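Local coordinates for protein YCAC GENE product (Escherichia coli, PDB 1YAC) that is an octameric, isochorismatase-like hydrolase of unknown specificity, at residues A[38-49]-A[179-190]. Numbering follows the deposited sequence.
Unlike the reference sequence in segment 179-190: Ala181 (reference Glu).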
ATOM      1  N   ASN A  38     -17.300  -6.025  12.391  1.00  7.32           N
ATOM      2  CA  ASN A  38     -16.872  -6.760  13.577  1.00  7.93           C
ATOM      3  C   ASN A  38     -16.531  -5.826  14.735  1.00  7.90           C
ATOM      4  O   ASN A  38     -16.941  -6.065  15.878  1.00  8.15           O
ATOM      5  CB  ASN A  38     -15.658  -7.633  13.269  1.00  8.41           C
ATOM      6  CG  ASN A  38     -15.162  -8.385  14.494  1.00  8.74           C
ATOM      7  OD1 ASN A  38     -15.906  -9.171  15.107  1.00  8.39           O
ATOM      8  ND2 ASN A  38     -13.914  -8.138  14.872  1.00  9.51           N
ATOM      9  N   ASN A  39     -15.795  -4.756  14.435  1.00  7.67           N
ATOM     10  CA  ASN A  39     -15.375  -3.779  15.447  1.00  6.53           C
ATOM     11  C   ASN A  39     -16.552  -3.040  16.087  1.00  7.80           C
ATOM     12  O   ASN A  39     -16.590  -2.842  17.307  1.00  7.55           O
ATOM     13  CB  ASN A  39     -14.388  -2.773  14.845  1.00  6.37           C
ATOM     14  CG  ASN A  39     -13.022  -3.393  14.547  1.00  7.11           C
ATOM     15  OD1 ASN A  39     -12.741  -4.527  14.942  1.00  7.68           O
ATOM     16  ND2 ASN A  39     -12.165  -2.643  13.857  1.00  6.35           N
ATOM     17  N   VAL A  40     -17.504  -2.606  15.270  1.00  7.57           N
ATOM     18  CA  VAL A  40     -18.679  -1.912  15.798  1.00  8.32           C
ATOM     19  C   VAL A  40     -19.476  -2.859  16.711  1.00  8.95           C
ATOM     20  O   VAL A  40     -19.911  -2.479  17.812  1.00  8.96           O
ATOM     21  CB  VAL A  40     -19.590  -1.396  14.647  1.00  7.93           C
ATOM     22  CG1 VAL A  40     -20.912  -0.831  15.199  1.00  7.53           C
ATOM     23  CG2 VAL A  40     -18.859  -0.316  13.860  1.00  8.92           C
ATOM     24  N   LEU A  41     -19.649  -4.100  16.268  1.00  9.21           N
ATOM     25  CA  LEU A  41     -20.391  -5.072  17.069  1.00  9.64           C
ATOM     26  C   LEU A  41     -19.606  -5.431  18.329  1.00  9.14           C
ATOM     27  O   LEU A  41     -20.189  -5.733  19.366  1.00  9.91           O
ATOM     28  CB  LEU A  41     -20.713  -6.323  16.247  1.00 10.37           C
ATOM     29  CG  LEU A  41     -21.575  -6.068  15.006  1.00  9.41           C
ATOM     30  CD1 LEU A  41     -21.907  -7.397  14.337  1.00 11.22           C
ATOM     31  CD2 LEU A  41     -22.848  -5.339  15.399  1.00 12.49           C
ATOM     32  N   ALA A  42     -18.284  -5.408  18.234  1.00  9.19           N
ATOM     33  CA  ALA A  42     -17.435  -5.717  19.381  1.00  8.62           C
ATOM     34  C   ALA A  42     -17.655  -4.656  20.443  1.00  8.35           C
ATOM     35  O   ALA A  42     -17.795  -4.983  21.626  1.00  8.40           O
ATOM     36  CB  ALA A  42     -15.970  -5.756  18.965  1.00  8.17           C
ATOM     37  N   LEU A  43     -17.715  -3.394  20.006  1.00  8.06           N
ATOM     38  CA  LEU A  43     -17.928  -2.254  20.899  1.00  8.01           C
ATOM     39  C   LEU A  43     -19.294  -2.367  21.565  1.00  8.17           C
ATOM     40  O   LEU A  43     -19.424  -2.139  22.765  1.00  8.40           O
ATOM     41  CB  LEU A  43     -17.825  -0.923  20.142  1.00  7.32           C
ATOM     42  CG  LEU A  43     -18.023   0.353  20.988  1.00  7.77           C
ATOM     43  CD1 LEU A  43     -17.067   0.396  22.197  1.00  6.64           C
ATOM     44  CD2 LEU A  43     -17.817   1.577  20.101  1.00  7.23           C
ATOM     45  N   GLY A  44     -20.317  -2.701  20.788  1.00  7.57           N
ATOM     46  CA  GLY A  44     -21.631  -2.868  21.387  1.00  8.52           C
ATOM     47  C   GLY A  44     -21.617  -3.988  22.431  1.00  8.33           C
ATOM     48  O   GLY A  44     -22.138  -3.827  23.547  1.00  8.38           O
ATOM     49  N   ASP A  45     -20.977  -5.106  22.092  1.00  8.59           N
ATOM     50  CA  ASP A  45     -20.900  -6.256  22.991  1.00  8.62           C
ATOM     51  C   ASP A  45     -20.159  -5.927  24.277  1.00  9.66           C
ATOM     52  O   ASP A  45     -20.548  -6.391  25.357  1.00  9.61           O
ATOM     53  CB  ASP A  45     -20.223  -7.451  22.313  1.00  9.20           C
ATOM     54  CG  ASP A  45     -21.133  -8.186  21.350  1.00 11.16           C
ATOM     55  OD1 ASP A  45     -22.285  -7.756  21.104  1.00 12.46           O
ATOM     56  OD2 ASP A  45     -20.685  -9.226  20.843  1.00 11.05           O
ATOM     57  N   LEU A  46     -19.090  -5.139  24.182  1.00  9.46           N
ATOM     58  CA  LEU A  46     -18.341  -4.797  25.388  1.00 10.02           C
ATOM     59  C   LEU A  46     -19.141  -3.828  26.254  1.00  9.88           C
ATOM     60  O   LEU A  46     -19.126  -3.937  27.484  1.00 10.96           O
ATOM     61  CB  LEU A  46     -16.930  -4.271  25.066  1.00  9.23           C
ATOM     62  CG  LEU A  46     -16.664  -2.851  24.568  1.00  9.28           C
ATOM     63  CD1 LEU A  46     -16.620  -1.849  25.731  1.00  6.95           C
ATOM     64  CD2 LEU A  46     -15.337  -2.834  23.819  1.00  8.34           C
ATOM     65  N   ALA A  47     -19.872  -2.914  25.624  1.00  8.95           N
ATOM     66  CA  ALA A  47     -20.691  -1.964  26.372  1.00 11.29           C
ATOM     67  C   ALA A  47     -21.723  -2.755  27.177  1.00 11.97           C
ATOM     68  O   ALA A  47     -21.964  -2.481  28.362  1.00 12.68           O
ATOM     69  CB  ALA A  47     -21.391  -1.006  25.428  1.00  9.61           C
ATOM     70  N   LYS A  48     -22.313  -3.752  26.531  1.00 12.92           N
ATOM     71  CA  LYS A  48     -23.298  -4.599  27.183  1.00 13.62           C
ATOM     72  C   LYS A  48     -22.645  -5.451  28.275  1.00 13.47           C
ATOM     73  O   LYS A  48     -23.141  -5.512  29.413  1.00 13.25           O
ATOM     74  CB  LYS A  48     -23.985  -5.496  26.148  1.00 16.23           C
ATOM     75  CG  LYS A  48     -24.986  -6.469  26.742  1.00 20.98           C
ATOM     76  CD  LYS A  48     -26.421  -6.080  26.446  1.00 25.42           C
ATOM     77  CE  LYS A  48     -26.778  -4.720  26.986  1.00 27.55           C
ATOM     78  NZ  LYS A  48     -28.243  -4.474  26.854  1.00 30.68           N
ATOM     79  N   TYR A  49     -21.519  -6.077  27.939  1.00 12.38           N
ATOM     80  CA  TYR A  49     -20.796  -6.928  28.886  1.00 13.94           C
ATOM     81  C   TYR A  49     -20.408  -6.196  30.177  1.00 14.36           C
ATOM     82  O   TYR A  49     -20.574  -6.726  31.280  1.00 13.77           O
ATOM     83  CB  TYR A  49     -19.542  -7.515  28.234  1.00 14.44           C
ATOM     84  CG  TYR A  49     -18.694  -8.321  29.199  1.00 16.75           C
ATOM     85  CD1 TYR A  49     -19.171  -9.509  29.751  1.00 16.75           C
ATOM     86  CD2 TYR A  49     -17.430  -7.881  29.578  1.00 16.01           C
ATOM     87  CE1 TYR A  49     -18.409 -10.236  30.655  1.00 16.80           C
ATOM     88  CE2 TYR A  49     -16.663  -8.599  30.482  1.00 16.72           C
ATOM     89  CZ  TYR A  49     -17.160  -9.779  31.014  1.00 18.41           C
ATOM     90  OH  TYR A  49     -16.384 -10.515  31.892  1.00 19.66           O
ATOM     91  N   ASP A 179     -13.716 -12.286  35.719  1.00 31.28           N
ATOM     92  CA  ASP A 179     -14.639 -13.104  34.929  1.00 30.86           C
ATOM     93  C   ASP A 179     -13.904 -13.555  33.664  1.00 30.94           C
ATOM     94  O   ASP A 179     -13.982 -12.898  32.619  1.00 31.89           O
ATOM     95  CB  ASP A 179     -15.904 -12.321  34.549  1.00 30.62           C
ATOM     96  CG  ASP A 179     -16.857 -13.128  33.674  1.00 31.15           C
ATOM     97  OD1 ASP A 179     -16.737 -14.373  33.630  1.00 30.71           O
ATOM     98  OD2 ASP A 179     -17.724 -12.515  33.013  1.00 29.87           O
ATOM     99  N   ILE A 180     -13.189 -14.669  33.765  1.00 29.41           N
ATOM    100  CA  ILE A 180     -12.426 -15.202  32.639  1.00 28.39           C
ATOM    101  C   ILE A 180     -13.287 -15.571  31.438  1.00 26.83           C
ATOM    102  O   ILE A 180     -13.079 -15.063  30.345  1.00 26.82           O
ATOM    103  CB  ILE A 180     -11.569 -16.427  33.065  1.00 29.67           C
ATOM    104  CG1 ILE A 180     -10.487 -15.985  34.054  1.00 30.26           C
ATOM    105  CG2 ILE A 180     -10.949 -17.108  31.843  1.00 29.10           C
ATOM    106  CD1 ILE A 180      -9.599 -17.112  34.554  1.00 32.13           C
ATOM    107  N   ALA A 181     -14.271 -16.436  31.652  1.00 25.93           N
ATOM    108  CA  ALA A 181     -15.147 -16.886  30.576  1.00 25.89           C
ATOM    109  C   ALA A 181     -15.824 -15.749  29.813  1.00 25.41           C
ATOM    110  O   ALA A 181     -15.900 -15.784  28.584  1.00 25.17           O
ATOM    111  CB  ALA A 181     -16.195 -17.853  31.121  1.00 26.70           C
ATOM    112  N   GLY A 182     -16.290 -14.743  30.542  1.00 23.45           N
ATOM    113  CA  GLY A 182     -16.952 -13.614  29.918  1.00 22.24           C
ATOM    114  C   GLY A 182     -16.065 -12.838  28.966  1.00 21.26           C
ATOM    115  O   GLY A 182     -16.456 -12.566  27.821  1.00 19.95           O
ATOM    116  N   LEU A 183     -14.875 -12.465  29.428  1.00 20.10           N
ATOM    117  CA  LEU A 183     -13.955 -11.711  28.582  1.00 19.67           C
ATOM    118  C   LEU A 183     -13.487 -12.586  27.422  1.00 18.36           C
ATOM    119  O   LEU A 183     -13.411 -12.130  26.281  1.00 18.42           O
ATOM    120  CB  LEU A 183     -12.747 -11.234  29.383  1.00 19.92           C
ATOM    121  CG  LEU A 183     -11.893 -10.166  28.697  1.00 20.94           C
ATOM    122  CD1 LEU A 183     -12.657  -8.833  28.691  1.00 19.33           C
ATOM    123  CD2 LEU A 183     -10.554 -10.027  29.432  1.00 21.01           C
ATOM    124  N   ALA A 184     -13.199 -13.849  27.721  1.00 16.01           N
ATOM    125  CA  ALA A 184     -12.748 -14.800  26.715  1.00 16.16           C
ATOM    126  C   ALA A 184     -13.782 -14.943  25.601  1.00 15.97           C
ATOM    127  O   ALA A 184     -13.425 -15.066  24.430  1.00 14.98           O
ATOM    128  CB  ALA A 184     -12.481 -16.159  27.356  1.00 17.01           C
ATOM    129  N   THR A 185     -15.060 -14.944  25.970  1.00 15.10           N
ATOM    130  CA  THR A 185     -16.139 -15.061  24.998  1.00 15.71           C
ATOM    131  C   THR A 185     -16.166 -13.839  24.090  1.00 15.61           C
ATOM    132  O   THR A 185     -16.273 -13.972  22.864  1.00 16.69           O
ATOM    133  CB  THR A 185     -17.512 -15.253  25.699  1.00 16.92           C
ATOM    134  OG1 THR A 185     -17.509 -16.505  26.389  1.00 19.92           O
ATOM    135  CG2 THR A 185     -18.653 -15.275  24.685  1.00 16.65           C
ATOM    136  N   LEU A 186     -16.027 -12.656  24.684  1.00 14.85           N
ATOM    137  CA  LEU A 186     -16.023 -11.407  23.922  1.00 14.02           C
ATOM    138  C   LEU A 186     -14.872 -11.441  22.914  1.00 12.47           C
ATOM    139  O   LEU A 186     -15.052 -11.121  21.739  1.00 11.65           O
ATOM    140  CB  LEU A 186     -15.851 -10.206  24.861  1.00 15.12           C
ATOM    141  CG  LEU A 186     -15.694  -8.822  24.203  1.00 16.51           C
ATOM    142  CD1 LEU A 186     -17.044  -8.348  23.680  1.00 14.74           C
ATOM    143  CD2 LEU A 186     -15.140  -7.813  25.215  1.00 16.87           C
ATOM    144  N   PHE A 187     -13.698 -11.851  23.375  1.00 11.34           N
ATOM    145  CA  PHE A 187     -12.524 -11.918  22.511  1.00 11.43           C
ATOM    146  C   PHE A 187     -12.678 -12.966  21.408  1.00 11.90           C
ATOM    147  O   PHE A 187     -12.400 -12.705  20.231  1.00 12.62           O
ATOM    148  CB  PHE A 187     -11.274 -12.197  23.351  1.00 11.79           C
ATOM    149  CG  PHE A 187     -10.868 -11.058  24.259  1.00 12.77           C
ATOM    150  CD1 PHE A 187     -11.490  -9.807  24.178  1.00 13.02           C
ATOM    151  CD2 PHE A 187      -9.850 -11.237  25.193  1.00 12.61           C
ATOM    152  CE1 PHE A 187     -11.106  -8.756  25.012  1.00 13.89           C
ATOM    153  CE2 PHE A 187      -9.457 -10.192  26.032  1.00 13.72           C
ATOM    154  CZ  PHE A 187     -10.089  -8.947  25.941  1.00 13.20           C
ATOM    155  N   SER A 188     -13.136 -14.150  21.785  1.00 11.80           N
ATOM    156  CA  SER A 188     -13.328 -15.229  20.823  1.00 13.67           C
ATOM    157  C   SER A 188     -14.330 -14.844  19.719  1.00 13.12           C
ATOM    158  O   SER A 188     -14.129 -15.164  18.546  1.00 12.68           O
ATOM    159  CB  SER A 188     -13.796 -16.499  21.558  1.00 15.26           C
ATOM    160  OG  SER A 188     -13.991 -17.578  20.656  1.00 20.87           O
ATOM    161  N   ASN A 189     -15.382 -14.126  20.104  1.00 11.90           N
ATOM    162  CA  ASN A 189     -16.404 -13.695  19.151  1.00 11.21           C
ATOM    163  C   ASN A 189     -15.958 -12.592  18.209  1.00 11.29           C
ATOM    164  O   ASN A 189     -16.545 -12.418  17.145  1.00 10.08           O
ATOM    165  CB  ASN A 189     -17.657 -13.199  19.887  1.00 11.36           C
ATOM    166  CG  ASN A 189     -18.377 -14.317  20.620  1.00 15.05           C
ATOM    167  OD1 ASN A 189     -18.372 -15.456  20.165  1.00 17.59           O
ATOM    168  ND2 ASN A 189     -18.860 -14.037  21.807  1.00 16.01           N
ATOM    169  N   HIS A 190     -14.905 -11.863  18.594  1.00  8.96           N
ATOM    170  CA  HIS A 190     -14.438 -10.740  17.796  1.00  8.05           C
ATOM    171  C   HIS A 190     -12.982 -10.709  17.333  1.00  8.19           C
ATOM    172  O   HIS A 190     -12.551  -9.744  16.704  1.00  8.75           O
ATOM    173  CB  HIS A 190     -14.808  -9.436  18.506  1.00  8.99           C
ATOM    174  CG  HIS A 190     -16.281  -9.265  18.674  1.00  9.85           C
ATOM    175  ND1 HIS A 190     -17.130  -9.019  17.615  1.00  9.35           N
ATOM    176  CD2 HIS A 190     -17.069  -9.347  19.773  1.00  9.61           C
ATOM    177  CE1 HIS A 190     -18.376  -8.939  18.056  1.00  9.89           C
ATOM    178  NE2 HIS A 190     -18.359  -9.138  19.360  1.00  8.77           N
TER
HETATM  179  O   HOH W   1     -19.174 -11.122  22.234  1.00 13.77           O
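Asn38 grips His190 twice. Its OD1 accepts from His190 ND1 at 2.8 Å, the oxygen lying in the ring plane but met from above the carbonyl plane, while its ND2 gives a hydrogen to the backbone O of His190. With CG anti to the backbone N (chi1 178°), the amide reaches across, its acceptor and donor serving ring and backbone together. One turn on, Ala42 lies against one face of the imidazole: its CA is 3.5 Å from the ring centroid, almost on the normal, a CH-pi contact, and its small methyl lies over the ring too, so the imidazole settles flat on the backbone. Asn38, Leu41, Ala42 and Asp45 thus form a hole for His190 as knob. The helices are antiparallel, the axes of 38-49 and 180-190 coming within 10.3 Å at 168°: helix 33-49 belongs to the three-layer alpha-beta-alpha sandwich of the isochorismatase fold, and helix 180-190 lies against it, with helix 165-173 touching both. Asp45 OD2 accepts from His190 NE2 at 2.8 Å in a nearly straight bond (173°), and a water donating to OD2 accepts from Asn189 ND2; OD1 turns to Gln75. Since both ring nitrogens donate, the imidazole is fixed in rotation and probably protonated, a state the carboxylate would favour. Replacing His190 by an alanine would probably leave Asp45 OD2 and Asn38 OD1 without their ring donors and open a gap over Ala42. Leu46 continues the seam in apolar fashion, its CB 4.0 Å from CD2 of Leu186, whose CD1 reaches CB of Asp45. The Tyr49 hydroxyl meets Asp179 OD2, 2.7 Å away at the ring's edge, from above the carboxylate plane; Asp179 OD1 caps the helix by accepting from Gly182 N, and Gly182, lacking a CB, lets the phenol lie close.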